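Local coordinates for penicillin-binding protein 2B (Streptococcus pneumoniae, PDB 2WAD) that probably forms peptide cross-links between adjacent glycan strands of cell-wall peptidoglycan as a penicillin-binding transpeptidase of the machinery that builds the peripheral wall, at residues Tyr167-Asp170 / Glu171-Glu174; Gly256-Leu259 / Asn260-Val263; Leu314-Gln317 / Asp318-Asp321. All blocks are in the same frame, centred on the assembly; numbering follows the deposited sequence.

Contact 1: Tyr167-Asp170 / Glu171-Glu174; sequences YTED and EKKE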
ATOM      1  N   TYR A 167     -33.116 -29.954 -15.552  1.00 66.06           N
ATOM      2  CA  TYR A 167     -33.866 -28.703 -15.420  1.00 64.58           C
ATOM      3  C   TYR A 167     -33.880 -27.899 -16.723  1.00 63.97           C
ATOM      4  O   TYR A 167     -32.825 -27.496 -17.212  1.00 62.02           O
ATOM      5  CB  TYR A 167     -33.297 -27.852 -14.267  1.00 63.17           C
ATOM      6  CG  TYR A 167     -33.675 -28.364 -12.891  1.00 59.02           C
ATOM      7  CD1 TYR A 167     -35.004 -28.589 -12.555  1.00 49.47           C
ATOM      8  CD2 TYR A 167     -32.706 -28.628 -11.931  1.00 58.29           C
ATOM      9  CE1 TYR A 167     -35.358 -29.065 -11.307  1.00 49.82           C
ATOM     10  CE2 TYR A 167     -33.052 -29.113 -10.672  1.00 56.41           C
ATOM     11  CZ  TYR A 167     -34.379 -29.332 -10.372  1.00 53.43           C
ATOM     12  OH  TYR A 167     -34.743 -29.798  -9.132  1.00 53.62           O
ATOM     13  N   THR A 168     -35.066 -27.664 -17.281  1.00 64.31           N
ATOM     14  CA  THR A 168     -35.166 -26.835 -18.479  1.00 64.98           C
ATOM     15  C   THR A 168     -34.509 -25.513 -18.146  1.00 65.18           C
ATOM     16  O   THR A 168     -34.255 -25.233 -16.972  1.00 66.22           O
ATOM     17  CB  THR A 168     -36.614 -26.536 -18.910  1.00 65.83           C
ATOM     18  OG1 THR A 168     -37.255 -25.707 -17.933  1.00 67.24           O
ATOM     19  CG2 THR A 168     -37.407 -27.817 -19.132  1.00 66.20           C
ATOM     20  N   GLU A 169     -34.239 -24.717 -19.176  1.00 64.33           N
ATOM     21  CA  GLU A 169     -33.471 -23.487 -19.024  1.00 64.04           C
ATOM     22  C   GLU A 169     -34.255 -22.403 -18.285  1.00 62.55           C
ATOM     23  O   GLU A 169     -33.675 -21.588 -17.559  1.00 62.01           O
ATOM     24  CB  GLU A 169     -32.991 -22.977 -20.389  1.00 65.98           C
ATOM     25  CG  GLU A 169     -32.017 -23.901 -21.125  1.00 67.85           C
ATOM     26  CD  GLU A 169     -30.745 -24.177 -20.335  1.00 72.03           C
ATOM     27  OE1 GLU A 169     -30.044 -23.210 -19.962  1.00 68.35           O
ATOM     28  OE2 GLU A 169     -30.447 -25.369 -20.089  1.00 73.66           O
ATOM     29  N   ASP A 170     -35.571 -22.403 -18.473  1.00 60.98           N
ATOM     30  CA  ASP A 170     -36.473 -21.520 -17.729  1.00 59.33           C
ATOM     31  C   ASP A 170     -36.525 -21.891 -16.242  1.00 57.13           C
ATOM     32  O   ASP A 170     -36.471 -21.026 -15.370  1.00 54.36           O
ATOM     33  CB  ASP A 170     -37.889 -21.571 -18.316  1.00 58.65           C
ATOM     34  CG  ASP A 170     -38.029 -20.766 -19.596  1.00 60.24           C
ATOM     35  OD1 ASP A 170     -37.018 -20.203 -20.087  1.00 57.49           O
ATOM     36  OD2 ASP A 170     -39.172 -20.704 -20.107  1.00 58.03           O
ATOM     37  N   GLU A 171     -36.648 -23.187 -15.972  1.00 56.46           N
ATOM     38  CA  GLU A 171     -36.521 -23.723 -14.622  1.00 56.56           C
ATOM     39  C   GLU A 171     -35.258 -23.195 -13.948  1.00 54.94           C
ATOM     40  O   GLU A 171     -35.308 -22.720 -12.814  1.00 54.10           O
ATOM     41  CB  GLU A 171     -36.466 -25.246 -14.678  1.00 57.17           C
ATOM     42  CG  GLU A 171     -37.296 -25.932 -13.621  1.00 63.59           C
ATOM     43  CD  GLU A 171     -37.798 -27.291 -14.069  1.00 68.56           C
ATOM     44  OE1 GLU A 171     -37.936 -27.529 -15.292  1.00 65.91           O
ATOM     45  OE2 GLU A 171     -38.065 -28.124 -13.179  1.00 71.05           O
ATOM     46  N   LYS A 172     -34.129 -23.257 -14.651  1.00 53.00           N
ATOM     47  CA  LYS A 172     -32.871 -22.797 -14.082  1.00 52.47           C
ATOM     48  C   LYS A 172     -32.936 -21.358 -13.576  1.00 50.04           C
ATOM     49  O   LYS A 172     -32.189 -20.966 -12.677  1.00 47.90           O
ATOM     50  CB  LYS A 172     -31.714 -22.972 -15.066  1.00 53.25           C
ATOM     51  CG  LYS A 172     -31.232 -24.410 -15.190  1.00 59.80           C
ATOM     52  CD  LYS A 172     -29.875 -24.475 -15.868  1.00 67.50           C
ATOM     53  CE  LYS A 172     -29.426 -25.916 -16.048  1.00 70.87           C
ATOM     54  NZ  LYS A 172     -28.376 -26.006 -17.099  1.00 72.84           N
ATOM     55  N   LYS A 173     -33.844 -20.583 -14.157  1.00 48.90           N
ATOM     56  CA  LYS A 173     -33.950 -19.163 -13.850  1.00 47.62           C
ATOM     57  C   LYS A 173     -34.722 -18.956 -12.561  1.00 46.50           C
ATOM     58  O   LYS A 173     -34.379 -18.081 -11.766  1.00 43.50           O
ATOM     59  CB  LYS A 173     -34.651 -18.416 -14.980  1.00 49.18           C
ATOM     60  CG  LYS A 173     -33.901 -18.421 -16.306  1.00 50.47           C
ATOM     61  CD  LYS A 173     -34.703 -17.655 -17.351  1.00 55.71           C
ATOM     62  CE  LYS A 173     -33.851 -17.310 -18.556  1.00 60.45           C
ATOM     63  NZ  LYS A 173     -34.647 -16.487 -19.500  1.00 65.02           N
ATOM     64  N   GLU A 174     -35.753 -19.765 -12.340  1.00 44.15           N
ATOM     65  CA  GLU A 174     -36.434 -19.675 -11.066  1.00 46.87           C
ATOM     66  C   GLU A 174     -35.540 -20.241  -9.966  1.00 46.65           C
ATOM     67  O   GLU A 174     -35.473 -19.686  -8.863  1.00 46.30           O
ATOM     68  CB  GLU A 174     -37.848 -20.260 -11.103  1.00 46.68           C
ATOM     69  CG  GLU A 174     -37.948 -21.762 -11.047  1.00 51.51           C
ATOM     70  CD  GLU A 174     -39.390 -22.234 -11.123  1.00 56.63           C
ATOM     71  OE1 GLU A 174     -40.260 -21.496 -11.643  1.00 56.06           O
ATOM     72  OE2 GLU A 174     -39.650 -23.359 -10.656  1.00 60.36           O
TER

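Contact 2: Gly256-Leu259 / Asn260-Val263; sequences GYSL and NDRV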
ATOM      1  N   GLY A 256     -17.324  -9.145  13.598  1.00 68.63           N
ATOM      2  CA  GLY A 256     -18.691  -8.693  13.832  1.00 67.13           C
ATOM      3  C   GLY A 256     -19.558  -8.615  12.593  1.00 67.18           C
ATOM      4  O   GLY A 256     -20.765  -8.397  12.689  1.00 66.67           O
ATOM      5  N   TYR A 257     -18.952  -8.807  11.426  1.00 66.59           N
ATOM      6  CA  TYR A 257     -19.606  -8.487  10.163  1.00 66.70           C
ATOM      7  C   TYR A 257     -20.672  -9.498   9.767  1.00 67.30           C
ATOM      8  O   TYR A 257     -20.696 -10.620  10.269  1.00 68.45           O
ATOM      9  CB  TYR A 257     -18.583  -8.423   9.027  1.00 66.60           C
ATOM     10  CG  TYR A 257     -17.640  -7.244   9.055  1.00 63.93           C
ATOM     11  CD1 TYR A 257     -17.510  -6.419   7.949  1.00 62.69           C
ATOM     12  CD2 TYR A 257     -16.868  -6.969  10.177  1.00 60.53           C
ATOM     13  CE1 TYR A 257     -16.639  -5.344   7.960  1.00 63.50           C
ATOM     14  CE2 TYR A 257     -15.995  -5.901  10.196  1.00 62.29           C
ATOM     15  CZ  TYR A 257     -15.884  -5.088   9.085  1.00 61.45           C
ATOM     16  OH  TYR A 257     -15.017  -4.019   9.099  1.00 54.08           O
ATOM     17  N   SER A 258     -21.534  -9.076   8.847  1.00 67.12           N
ATOM     18  CA  SER A 258     -22.423  -9.963   8.108  1.00 67.01           C
ATOM     19  C   SER A 258     -21.699 -10.485   6.864  1.00 67.27           C
ATOM     20  O   SER A 258     -20.579 -10.064   6.558  1.00 67.26           O
ATOM     21  CB  SER A 258     -23.702  -9.216   7.720  1.00 66.82           C
ATOM     22  OG  SER A 258     -24.437  -9.915   6.734  1.00 68.06           O
ATOM     23  N   LEU A 259     -22.350 -11.398   6.150  1.00 66.66           N
ATOM     24  CA  LEU A 259     -21.709 -12.171   5.091  1.00 66.07           C
ATOM     25  C   LEU A 259     -21.776 -11.471   3.736  1.00 65.49           C
ATOM     26  O   LEU A 259     -20.996 -11.780   2.833  1.00 66.21           O
ATOM     27  CB  LEU A 259     -22.351 -13.565   5.031  1.00 67.25           C
ATOM     28  CG  LEU A 259     -21.751 -14.786   4.323  1.00 66.51           C
ATOM     29  CD1 LEU A 259     -20.233 -14.866   4.401  1.00 66.29           C
ATOM     30  CD2 LEU A 259     -22.386 -16.039   4.921  1.00 69.00           C
ATOM     31  N   ASN A 260     -22.702 -10.525   3.601  1.00 64.26           N
ATOM     32  CA  ASN A 260     -22.866  -9.752   2.371  1.00 63.33           C
ATOM     33  C   ASN A 260     -22.242  -8.354   2.447  1.00 62.31           C
ATOM     34  O   ASN A 260     -22.443  -7.514   1.561  1.00 62.24           O
ATOM     35  CB  ASN A 260     -24.352  -9.616   2.042  1.00 63.56           C
ATOM     36  CG  ASN A 260     -25.122  -8.925   3.148  1.00 66.34           C
ATOM     37  OD1 ASN A 260     -24.726  -8.959   4.317  1.00 64.76           O
ATOM     38  ND2 ASN A 260     -26.230  -8.289   2.782  1.00 66.16           N
ATOM     39  N   ASP A 261     -21.487  -8.120   3.515  1.00 60.45           N
ATOM     40  CA  ASP A 261     -20.817  -6.842   3.749  1.00 59.36           C
ATOM     41  C   ASP A 261     -19.823  -6.465   2.662  1.00 56.63           C
ATOM     42  O   ASP A 261     -19.111  -7.312   2.131  1.00 56.48           O
ATOM     43  CB  ASP A 261     -20.087  -6.856   5.091  1.00 59.68           C
ATOM     44  CG  ASP A 261     -21.035  -6.749   6.270  1.00 61.39           C
ATOM     45  OD1 ASP A 261     -22.257  -6.593   6.057  1.00 67.52           O
ATOM     46  OD2 ASP A 261     -20.549  -6.810   7.419  1.00 61.26           O
ATOM     47  N   ARG A 262     -19.778  -5.180   2.342  1.00 54.41           N
ATOM     48  CA  ARG A 262     -18.759  -4.682   1.433  1.00 52.84           C
ATOM     49  C   ARG A 262     -17.573  -4.090   2.179  1.00 50.68           C
ATOM     50  O   ARG A 262     -17.713  -3.137   2.940  1.00 49.81           O
ATOM     51  CB  ARG A 262     -19.368  -3.730   0.413  1.00 52.94           C
ATOM     52  CG  ARG A 262     -20.362  -4.471  -0.449  1.00 56.52           C
ATOM     53  CD  ARG A 262     -20.718  -3.681  -1.667  1.00 60.93           C
ATOM     54  NE  ARG A 262     -21.752  -2.712  -1.340  1.00 67.86           N
ATOM     55  CZ  ARG A 262     -22.117  -1.732  -2.156  1.00 71.44           C
ATOM     56  NH1 ARG A 262     -21.512  -1.608  -3.329  1.00 72.45           N
ATOM     57  NH2 ARG A 262     -23.072  -0.879  -1.800  1.00 74.56           N
ATOM     58  N   VAL A 263     -16.413  -4.699   1.956  1.00 48.00           N
ATOM     59  CA  VAL A 263     -15.212  -4.425   2.721  1.00 46.55           C
ATOM     60  C   VAL A 263     -14.034  -4.072   1.799  1.00 46.04           C
ATOM     61  O   VAL A 263     -14.053  -4.363   0.597  1.00 44.68           O
ATOM     62  CB  VAL A 263     -14.859  -5.627   3.628  1.00 47.69           C
ATOM     63  CG1 VAL A 263     -16.089  -6.058   4.426  1.00 46.23           C
ATOM     64  CG2 VAL A 263     -14.334  -6.792   2.801  1.00 43.66           C
TER

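Contact 3: Leu314-Gln317 / Asp318-Asp321; sequences LAFQ and DSVD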
ATOM      1  N   LEU A 314      -3.131  16.113  -4.820  1.00 42.23           N
ATOM      2  CA  LEU A 314      -3.156  15.720  -6.225  1.00 43.27           C
ATOM      3  C   LEU A 314      -2.281  16.569  -7.156  1.00 44.47           C
ATOM      4  O   LEU A 314      -1.619  16.011  -8.032  1.00 43.66           O
ATOM      5  CB  LEU A 314      -4.593  15.752  -6.748  1.00 45.76           C
ATOM      6  CG  LEU A 314      -5.373  14.467  -7.037  1.00 49.81           C
ATOM      7  CD1 LEU A 314      -5.184  13.494  -5.904  1.00 54.13           C
ATOM      8  CD2 LEU A 314      -6.847  14.782  -7.244  1.00 48.86           C
ATOM      9  N   ALA A 315      -2.313  17.893  -6.995  1.00 41.45           N
ATOM     10  CA  ALA A 315      -1.599  18.809  -7.873  1.00 43.80           C
ATOM     11  C   ALA A 315      -0.098  18.570  -7.737  1.00 44.33           C
ATOM     12  O   ALA A 315       0.608  18.449  -8.742  1.00 42.96           O
ATOM     13  CB  ALA A 315      -1.963  20.285  -7.569  1.00 42.32           C
ATOM     14  N   PHE A 316       0.384  18.491  -6.496  1.00 43.21           N
ATOM     15  CA  PHE A 316       1.782  18.127  -6.265  1.00 42.13           C
ATOM     16  C   PHE A 316       2.126  16.772  -6.899  1.00 40.34           C
ATOM     17  O   PHE A 316       3.082  16.633  -7.673  1.00 39.43           O
ATOM     18  CB  PHE A 316       2.187  18.198  -4.784  1.00 37.88           C
ATOM     19  CG  PHE A 316       3.653  18.022  -4.574  1.00 37.75           C
ATOM     20  CD1 PHE A 316       4.553  18.924  -5.121  1.00 42.87           C
ATOM     21  CD2 PHE A 316       4.144  16.924  -3.892  1.00 34.48           C
ATOM     22  CE1 PHE A 316       5.925  18.743  -4.974  1.00 38.49           C
ATOM     23  CE2 PHE A 316       5.508  16.731  -3.730  1.00 37.30           C
ATOM     24  CZ  PHE A 316       6.397  17.635  -4.271  1.00 42.10           C
ATOM     25  N   GLN A 317       1.306  15.774  -6.607  1.00 38.86           N
ATOM     26  CA  GLN A 317       1.541  14.444  -7.151  1.00 37.80           C
ATOM     27  C   GLN A 317       1.559  14.447  -8.681  1.00 38.26           C
ATOM     28  O   GLN A 317       2.370  13.748  -9.281  1.00 41.14           O
ATOM     29  CB  GLN A 317       0.544  13.424  -6.577  1.00 34.47           C
ATOM     30  CG  GLN A 317       0.608  12.032  -7.230  1.00 35.96           C
ATOM     31  CD  GLN A 317       1.538  11.053  -6.520  1.00 34.87           C
ATOM     32  OE1 GLN A 317       2.150  11.384  -5.506  1.00 31.67           O
ATOM     33  NE2 GLN A 317       1.602   9.823  -7.019  1.00 28.82           N
ATOM     34  N   ASP A 318       0.682  15.237  -9.307  1.00 37.25           N
ATOM     35  CA  ASP A 318       0.601  15.343 -10.758  1.00 37.27           C
ATOM     36  C   ASP A 318       1.894  15.933 -11.309  1.00 36.90           C
ATOM     37  O   ASP A 318       2.398  15.508 -12.354  1.00 36.38           O
ATOM     38  CB  ASP A 318      -0.560  16.252 -11.199  1.00 39.29           C
ATOM     39  CG  ASP A 318      -1.926  15.612 -11.012  1.00 39.16           C
ATOM     40  OD1 ASP A 318      -2.020  14.392 -10.765  1.00 43.70           O
ATOM     41  OD2 ASP A 318      -2.923  16.341 -11.143  1.00 48.14           O
ATOM     42  N   SER A 319       2.412  16.937 -10.621  1.00 36.20           N
ATOM     43  CA  SER A 319       3.576  17.634 -11.147  1.00 40.36           C
ATOM     44  C   SER A 319       4.854  16.801 -10.961  1.00 38.42           C
ATOM     45  O   SER A 319       5.719  16.764 -11.832  1.00 40.54           O
ATOM     46  CB  SER A 319       3.633  19.091 -10.655  1.00 39.08           C
ATOM     47  OG  SER A 319       4.077  19.173  -9.325  1.00 48.60           O
ATOM     48  N   VAL A 320       4.941  16.035  -9.881  1.00 38.48           N
ATOM     49  CA  VAL A 320       6.009  15.022  -9.805  1.00 36.26           C
ATOM     50  C   VAL A 320       5.933  13.938 -10.909  1.00 35.89           C
ATOM     51  O   VAL A 320       6.932  13.628 -11.550  1.00 33.37           O
ATOM     52  CB  VAL A 320       6.117  14.417  -8.390  1.00 33.68           C
ATOM     53  CG1 VAL A 320       7.233  13.382  -8.321  1.00 28.71           C
ATOM     54  CG2 VAL A 320       6.365  15.533  -7.405  1.00 30.35           C
ATOM     55  N   ASP A 321       4.755  13.357 -11.135  1.00 36.77           N
ATOM     56  CA  ASP A 321       4.546  12.418 -12.244  1.00 34.95           C
ATOM     57  C   ASP A 321       5.045  12.991 -13.586  1.00 34.91           C
ATOM     58  O   ASP A 321       5.714  12.310 -14.358  1.00 37.43           O
ATOM     59  CB  ASP A 321       3.044  12.079 -12.352  1.00 35.44           C
ATOM     60  CG  ASP A 321       2.517  11.228 -11.186  1.00 38.56           C
ATOM     61  OD1 ASP A 321       1.293  11.051 -11.104  1.00 41.03           O
ATOM     62  OD2 ASP A 321       3.276  10.688 -10.346  1.00 43.91           O
TER
HETATM   63  O   HOH W   1       0.305   8.806 -10.005  1.00 42.19           O

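Contact 1: Tyr167-Asp170 / Glu171-Glu174
Thr168 and Glu171 form a capping box at the start of helix 169-182, with Thr168 in the N-cap position. Its hydroxyl OG1 accepts from Glu171 N at 3.3 Å, with an N-H...O angle of 163°. In return the Glu171 carboxylate folds back over the cap: Thr168 OG1 donates to Glu171 OE1 across 3.3 Å, meeting the lone pair directed away from the other carboxylate oxygen, while Thr168 N reaches the same OE1 only weakly. With chi1 67° Thr168 OG1 lies between the backbone N and the carbonyl carbon, within range of both Glu171 N and OE1.

Backbone bonds then carry the first turn. Lys172 N donates to Thr168 O at 3.1 Å, and Lys173 N to Asp170 O at 2.9 Å, the latter from well above the carbonyl plane.

Packing involves Tyr167. The other carboxylate oxygen, Glu171 OE2, lies in the ring plane at the edge, 3.2 Å from Tyr167 CD1, and the two flat groups are turned 66° apart, a placement that probably lets the oxygen face the weakly positive C-H edge of the ring.

Among the charges, Glu169 and Lys172 run side by side in the same direction, joined by a long salt bridge, Glu169 OE2 to Lys172 NZ 3.7 Å. Asp170 OD1 and Lys173 NZ stand further apart, beyond salt-bridge range.

The turn lies on the surface, where Tyr167 rests on Leu116 and Tyr120 of helix 113-121 and Glu174 bonds to Tyr119 of that helix. Lys172 and Lys173 lean on the loop between helices 90-100 and 113-121.

Contact 2: Gly256-Leu259 / Asn260-Val263
The ring of Tyr257 has Asp261 CB at its edge, in the ring plane, while Val263 CG1 approaches obliquely, 3.6 Å from Tyr257 CE1. The Asp261 carboxylate is turned 60° from the ring and also comes in at a slant. Tyr257 CG lies beside its backbone N, which brings the ring up to Asp261 and Val263, and its hydroxyl is hydrogen-bonded to Glu273.

Ser258 supplies the polar contacts. Its N donates to Asp261 OD2 at 2.9 Å with a rather bent N-H...O angle of 135°. Asp261 OD2 also forms a salt bridge with Arg280, but the position of this oxygen is less certain, a caution that applies to both bonds.

The residues form a type I beta turn, Ser258 to Asp261, with Leu259 and Asn260 at its centre, in the loop between helices 249-255 and 267-271. Gly256, with positive phi, is the first residue to leave the helical conformation of 249-255.

At the bend, Ser258 OG gives its proton to Asn260 OD1 at 2.6 Å, tilted 23° from the amide carbonyl plane, and weakly accepts from Leu259 N. Beyond the turn, Val263 N donates to Ser238 OG, and the Val263 side chain packs on Leu244.

Contact 3: Leu314-Gln317 / Asp318-Asp321
Helix 314-334, which opens the transpeptidase region, begins with these two turns, and Phe316 and Val320 meet one turn apart on its buried side. Val320 CG2 lies over one face of the Phe316 ring in a CH-pi contact, 4.0 Å from the centroid and offset toward the rim. With CG anti to the backbone N (chi1 -172°), the Phe316 side chain lies beside its carbonyl carbon, where Val320 CG2 comes over the ring; the ring also meets Tyr673 edge-to-face.

Backbone bonds follow the i to i+4 pattern. Val320 N donates to Phe316 O at 2.9 Å, nearly straight, and Asp321 N to Gln317 O at 3.0 Å. Asp318 N reaches Leu314 O at 2.7 Å.

Gln317 and Asp321 also stand one turn apart, their amide and carboxylate planes 82° apart and Gln317 NE2 3.8 Å from Asp321 OD2. A water receives a weak bond from Gln317 NE2 and lies 2.7 Å from Asp321 OD1. The stronger partners belong to strand 355-363: Met358 O for NE2 and the Ser359 hydroxyl for OD2.

One flank thus lies against strand 355-363 and the Phe316 ring against helix 661-676, the helix-on-sheet packing of the penicillin-binding transpeptidase fold.

The three contacts follow one another along the chain without touching. Contacts 1 and 2 both lie in the dimerisation domain of the penicillin-binding protein, their centres 30 Å apart: the first caps helix 169-182 on the surface of a distal group of helices, the second shapes the loop between helices 249-255 and 267-271. Contact 3 belongs instead to the first helix of the transpeptidase region, with its centre 36 Å from contact 2 and 54 Å from contact 1. The series therefore runs from the outlying end of an elongated molecule into the domain that holds the predicted acyl-ester serine, Ser386, though all three contacts lie away from that residue.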